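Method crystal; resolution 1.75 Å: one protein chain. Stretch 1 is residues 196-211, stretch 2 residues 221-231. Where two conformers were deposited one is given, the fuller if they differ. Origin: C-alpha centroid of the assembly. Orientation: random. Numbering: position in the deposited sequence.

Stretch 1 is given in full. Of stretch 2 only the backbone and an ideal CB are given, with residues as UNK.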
# COMPACT_ATOMS: atom_id res chain seq x y z
N SER A 196 -12.01 5.34 -0.30
CA SER A 196 -13.27 5.97 0.07
C SER A 196 -13.17 7.35 0.74
O SER A 196 -14.20 8.00 0.97
CB SER A 196 -14.08 5.03 0.96
OG SER A 196 -13.33 4.54 2.07
N ARG A 197 -11.95 7.80 1.07
CA ARG A 197 -11.75 9.11 1.68
C ARG A 197 -10.36 9.65 1.38
O ARG A 197 -9.37 8.95 1.53
CB ARG A 197 -11.99 9.10 3.20
CG ARG A 197 -12.00 10.53 3.81
CD ARG A 197 -12.28 10.54 5.32
NE ARG A 197 -11.37 9.67 6.08
CZ ARG A 197 -11.65 9.16 7.28
NH1 ARG A 197 -12.85 9.30 7.80
NH2 ARG A 197 -10.74 8.42 7.92
N GLN A 198 -10.31 10.92 0.94
CA GLN A 198 -9.08 11.63 0.69
C GLN A 198 -9.12 12.93 1.47
O GLN A 198 -10.19 13.54 1.64
CB GLN A 198 -8.81 11.85 -0.83
CG GLN A 198 -9.91 12.61 -1.59
CD GLN A 198 -9.38 13.29 -2.84
OE1 GLN A 198 -8.36 12.89 -3.43
NE2 GLN A 198 -10.12 14.28 -3.32
N GLU A 199 -7.97 13.35 1.98
CA GLU A 199 -7.87 14.57 2.79
C GLU A 199 -6.57 15.26 2.47
O GLU A 199 -5.58 14.59 2.23
CB GLU A 199 -7.91 14.23 4.30
CG GLU A 199 -9.26 13.83 4.84
CD GLU A 199 -9.18 13.45 6.31
OE1 GLU A 199 -9.21 14.36 7.15
OE2 GLU A 199 -9.03 12.25 6.61
N LYS A 200 -6.57 16.59 2.48
CA LYS A 200 -5.34 17.32 2.20
C LYS A 200 -4.68 17.54 3.55
O LYS A 200 -5.20 18.28 4.40
CB LYS A 200 -5.62 18.62 1.44
CG LYS A 200 -4.42 19.20 0.75
CD LYS A 200 -4.89 20.46 0.03
CE LYS A 200 -3.80 21.17 -0.71
NZ LYS A 200 -4.36 22.32 -1.47
N ILE A 201 -3.58 16.81 3.81
CA ILE A 201 -2.90 16.88 5.10
C ILE A 201 -1.54 17.51 4.90
O ILE A 201 -0.75 16.99 4.13
CB ILE A 201 -2.80 15.50 5.79
CG1 ILE A 201 -4.20 14.94 6.15
CG2 ILE A 201 -1.90 15.57 7.03
CD1 ILE A 201 -4.31 13.46 5.89
N ASP A 202 -1.26 18.62 5.61
CA ASP A 202 -0.01 19.39 5.47
C ASP A 202 0.34 19.64 3.99
O ASP A 202 1.49 19.50 3.58
CB ASP A 202 1.16 18.69 6.22
CG ASP A 202 0.87 18.38 7.68
OD1 ASP A 202 0.23 19.22 8.35
OD2 ASP A 202 1.27 17.29 8.16
N GLY A 203 -0.69 20.01 3.22
CA GLY A 203 -0.58 20.33 1.80
C GLY A 203 -0.48 19.16 0.84
O GLY A 203 -0.21 19.38 -0.34
N ILE A 204 -0.69 17.91 1.33
CA ILE A 204 -0.57 16.69 0.51
C ILE A 204 -1.88 15.89 0.54
O ILE A 204 -2.26 15.34 1.59
CB ILE A 204 0.63 15.79 1.00
CG1 ILE A 204 1.99 16.56 1.07
CG2 ILE A 204 0.75 14.50 0.14
CD1 ILE A 204 3.21 15.76 1.74
N TRP A 205 -2.51 15.75 -0.63
CA TRP A 205 -3.72 14.95 -0.78
C TRP A 205 -3.35 13.49 -0.46
O TRP A 205 -2.40 12.95 -1.04
CB TRP A 205 -4.28 15.12 -2.20
CG TRP A 205 -5.15 16.34 -2.32
CD1 TRP A 205 -4.85 17.49 -2.98
CD2 TRP A 205 -6.44 16.54 -1.72
NE1 TRP A 205 -5.87 18.40 -2.83
CE2 TRP A 205 -6.87 17.83 -2.08
CE3 TRP A 205 -7.29 15.73 -0.94
CZ2 TRP A 205 -8.12 18.34 -1.69
CZ3 TRP A 205 -8.51 16.24 -0.53
CH2 TRP A 205 -8.90 17.54 -0.88
N THR A 206 -4.00 12.93 0.60
CA THR A 206 -3.70 11.61 1.14
C THR A 206 -4.96 10.76 1.27
O THR A 206 -6.00 11.28 1.69
CB THR A 206 -3.05 11.80 2.55
OG1 THR A 206 -1.98 12.73 2.46
CG2 THR A 206 -2.54 10.48 3.18
N VAL A 207 -4.86 9.47 0.95
CA VAL A 207 -5.97 8.51 1.16
C VAL A 207 -6.00 8.26 2.64
O VAL A 207 -4.94 7.97 3.22
CB VAL A 207 -5.81 7.19 0.32
CG1 VAL A 207 -6.77 6.11 0.81
CG2 VAL A 207 -6.03 7.46 -1.19
N THR A 208 -7.18 8.38 3.30
CA THR A 208 -7.26 8.19 4.74
C THR A 208 -8.33 7.20 5.11
O THR A 208 -8.60 6.99 6.28
CB THR A 208 -7.48 9.53 5.50
OG1 THR A 208 -8.74 10.09 5.16
CG2 THR A 208 -6.36 10.53 5.30
N GLN A 209 -8.94 6.55 4.11
CA GLN A 209 -9.90 5.50 4.37
C GLN A 209 -9.92 4.58 3.16
O GLN A 209 -9.83 5.04 2.02
CB GLN A 209 -11.28 6.05 4.72
CG GLN A 209 -12.26 4.95 5.17
CD GLN A 209 -13.66 5.49 5.24
OE1 GLN A 209 -14.34 5.67 4.22
NE2 GLN A 209 -14.16 5.71 6.45
N MSE A 210 -9.96 3.28 3.42
CA MSE A 210 -9.96 2.27 2.37
C MSE A 210 -10.86 1.10 2.69
O MSE A 210 -10.93 0.66 3.84
CB MSE A 210 -8.55 1.73 2.23
CG MSE A 210 -7.64 2.50 1.32
SE MSE A 210 -6.19 1.26 1.05
CE MSE A 210 -6.90 0.36 -0.49
N ARG A 211 -11.51 0.56 1.67
CA ARG A 211 -12.25 -0.70 1.78
C ARG A 211 -11.56 -1.67 0.78
O ARG A 211 -11.34 -1.31 -0.38
CB ARG A 211 -13.76 -0.51 1.54
CG ARG A 211 -14.54 -1.82 1.62
CD ARG A 211 -15.96 -1.56 1.23
NE ARG A 211 -16.72 -2.79 1.12
CZ ARG A 211 -17.63 -3.21 2.00
NH1 ARG A 211 -17.90 -2.49 3.08
NH2 ARG A 211 -18.27 -4.35 1.80
N UNK A 221 -12.13 -5.76 4.21
CA UNK A 221 -11.39 -5.04 5.24
C UNK A 221 -11.64 -3.55 5.10
O UNK A 221 -11.54 -3.01 4.00
CB UNK A 221 -9.89 -5.34 5.15
N UNK A 222 -11.93 -2.86 6.21
CA UNK A 222 -12.09 -1.40 6.17
C UNK A 222 -10.99 -0.79 7.05
O UNK A 222 -10.88 -1.15 8.20
CB UNK A 222 -13.48 -0.97 6.64
N UNK A 223 -10.19 0.14 6.50
CA UNK A 223 -9.13 0.77 7.29
C UNK A 223 -9.38 2.27 7.38
O UNK A 223 -9.52 2.94 6.33
CB UNK A 223 -7.75 0.49 6.68
N UNK A 224 -9.34 2.80 8.61
CA UNK A 224 -9.52 4.21 8.91
C UNK A 224 -8.26 4.77 9.47
O UNK A 224 -7.83 4.34 10.54
CB UNK A 224 -10.68 4.43 9.88
N UNK A 225 -7.67 5.75 8.77
CA UNK A 225 -6.49 6.44 9.25
C UNK A 225 -6.87 7.76 9.88
O UNK A 225 -7.75 8.51 9.38
CB UNK A 225 -5.49 6.66 8.11
N UNK A 226 -6.15 8.11 10.95
CA UNK A 226 -6.34 9.39 11.61
C UNK A 226 -5.04 9.83 12.28
O UNK A 226 -4.07 9.07 12.28
CB UNK A 226 -7.47 9.31 12.63
N UNK A 227 -4.99 11.12 12.69
CA UNK A 227 -3.84 11.79 13.30
C UNK A 227 -2.59 11.68 12.38
O UNK A 227 -1.46 11.55 12.87
CB UNK A 227 -3.55 11.18 14.67
N UNK A 228 -2.83 11.77 11.04
CA UNK A 228 -1.72 11.67 10.10
C UNK A 228 -0.99 13.01 10.03
O UNK A 228 -1.60 14.09 10.01
CB UNK A 228 -2.22 11.25 8.71
N UNK A 229 0.33 12.93 10.05
CA UNK A 229 1.22 14.11 10.00
C UNK A 229 2.40 13.85 9.07
O UNK A 229 2.85 12.71 8.98
CB UNK A 229 1.73 14.47 11.40
N UNK A 230 2.89 14.88 8.38
CA UNK A 230 4.09 14.75 7.53
C UNK A 230 5.26 15.54 8.10
O UNK A 230 5.05 16.53 8.79
CB UNK A 230 3.79 15.22 6.11
N UNK A 231 6.50 15.13 7.75
CA UNK A 231 7.75 15.81 8.12
C UNK A 231 7.79 16.20 9.61
O UNK A 231 8.01 17.36 9.96
CB UNK A 231 7.93 17.06 7.26

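Stretch 1 is a hairpin of strands 196-201 and 204-211. Stretch 2 first runs antiparallel to the second strand, then turns a corner at 227 and passes the turn of the hairpin.

Position 221 has extended backbone angles, and no atom of stretch 1 lies within 5.5 Å of its ideal CB, so the view from here hardly restricts the choice. It is Thr 221, whose hydroxyl is hydrogen-bonded elsewhere in the structure.

At 222 the CB lies on the same face as the side chains of Arg 211 and Gln 209, beside the aliphatic part of Arg 211. Beta-branched residues favour such backbone angles, and a longer apolar chain would also serve. The residue is Val 222; its CG2 lies 4.0 Å from Arg 211 CG.

Position 223 is paired with Met 210 through two backbone hydrogen bonds, N to Met 210 O (2.8 Å) and O from Met 210 N (3.0 Å). Its CB shares the face of the Met 210 side chain, which is apolar, so valine, isoleucine, leucine or an aromatic would suit. It is Ile 223.

Position 224 faces polar company: its ideal CB is 4.4 Å from Arg 197 NH2 and 5.0 Å from Gln 209 CG. A cation and an amide call for an acceptor, from Asp, Glu, Asn or Gln. Asp 224 supplies it. Gln 209 NE2 donates to Asp 224 OD1 at 2.8 Å, nearly linearly, while Arg 197 NH2 makes a long salt bridge of charges only (3.8 Å to Asp 224 OD1).

At 225 the backbone N donates to Thr 208 O (2.9 Å), and the CB points sideways, with Val 207 and Met 210 further along. A large apolar or aromatic chain could cover that strand. Trp 225 does so with its ring edge: CZ3 packs 3.9 Å from Met 210 CB, and the selenium of Met 210, a selenomethionine, also sits at the edge of the six-membered ring.

At 226 and 227 no atom of stretch 1 lies within 5.5 Å of the ideal CB, so stretch 1 sets no limit and small or polar residues fit; the positive phi at 227 favours Gly, Asn or Asp. They are Ser 226 and Asn 227.

Position 228 points toward stretch 1, its ideal CB 4.2 Å from Ile 201 CD1, with Thr 206 CG2 beyond. A branched aliphatic suits: Leu 228 places CD2 4.1 Å from Ile 201 CG2 and CD1 3.8 Å from Thr 206 CG2.

Position 229 points away and tolerates long polar chains; it is Arg 229.

Position 230 points toward the turn, with Ile 204 alongside and Thr 206 OG1 further off. A long apolar chain could fill the space, but an aromatic with a polar tip uses both. Tyr 230 receives Ile 204 CD1 over its ring face, 3.8 Å from the centroid, and its OH hydrogen-bonds with Thr 206 OG1 (2.7 Å). Its backbone N donates to Asp 202 OD2 (2.9 Å).

Position 231, with positive phi and no atom of stretch 1 near its ideal CB, suits Gly, Asn or Asp; it is Asp 231.

Stretch 2 (221-231) TVIDWSNLRYD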
# COMPACT_ATOMS: atom_id res chain seq x y z
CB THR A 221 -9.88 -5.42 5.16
OG1 THR A 221 -9.75 -6.84 5.43
CG2 THR A 221 -9.03 -4.65 6.16
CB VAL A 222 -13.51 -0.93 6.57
CG1 VAL A 222 -13.63 0.60 6.54
CG2 VAL A 222 -14.57 -1.57 5.66
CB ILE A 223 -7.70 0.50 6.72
CG1 ILE A 223 -7.47 -1.00 6.36
CG2 ILE A 223 -6.64 1.00 7.73
CD1 ILE A 223 -6.26 -1.18 5.44
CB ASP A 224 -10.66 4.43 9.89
CG ASP A 224 -12.05 4.27 9.35
OD1 ASP A 224 -12.52 5.19 8.66
OD2 ASP A 224 -12.75 3.31 9.79
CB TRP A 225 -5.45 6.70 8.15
CG TRP A 225 -4.68 5.50 7.68
CD1 TRP A 225 -3.49 5.04 8.17
CD2 TRP A 225 -5.08 4.60 6.65
NE1 TRP A 225 -3.09 3.93 7.46
CE2 TRP A 225 -4.06 3.62 6.54
CE3 TRP A 225 -6.19 4.51 5.80
CZ2 TRP A 225 -4.12 2.57 5.61
CZ3 TRP A 225 -6.24 3.49 4.85
CH2 TRP A 225 -5.21 2.54 4.75
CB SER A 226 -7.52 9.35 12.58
OG SER A 226 -7.40 8.39 13.61
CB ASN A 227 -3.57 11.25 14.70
CG ASN A 227 -4.74 11.52 15.62
OD1 ASN A 227 -5.17 12.65 15.80
ND2 ASN A 227 -5.33 10.48 16.14
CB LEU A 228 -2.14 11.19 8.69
CG LEU A 228 -1.00 10.69 7.75
CD1 LEU A 228 -1.52 9.69 6.77
CD2 LEU A 228 -0.34 11.83 6.99
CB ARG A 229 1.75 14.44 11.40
CG ARG A 229 0.73 15.06 12.34
CD ARG A 229 1.37 16.13 13.21
NE ARG A 229 2.36 15.58 14.14
CZ ARG A 229 3.36 16.28 14.67
NH1 ARG A 229 3.52 17.56 14.35
NH2 ARG A 229 4.21 15.71 15.51
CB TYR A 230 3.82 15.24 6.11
CG TYR A 230 2.91 14.34 5.32
CD1 TYR A 230 3.34 13.10 4.88
CD2 TYR A 230 1.62 14.74 4.97
CE1 TYR A 230 2.52 12.27 4.13
CE2 TYR A 230 0.78 13.91 4.23
CZ TYR A 230 1.23 12.67 3.83
OH TYR A 230 0.45 11.81 3.11
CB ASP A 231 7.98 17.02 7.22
CG ASP A 231 8.14 16.62 5.76
OD1 ASP A 231 8.29 15.44 5.49
OD2 ASP A 231 8.14 17.52 4.89
O HOH W 1 -13.91 7.33 9.46
O HOH W 2 -7.97 11.41 8.95
O HOH W 3 -1.05 17.16 10.44
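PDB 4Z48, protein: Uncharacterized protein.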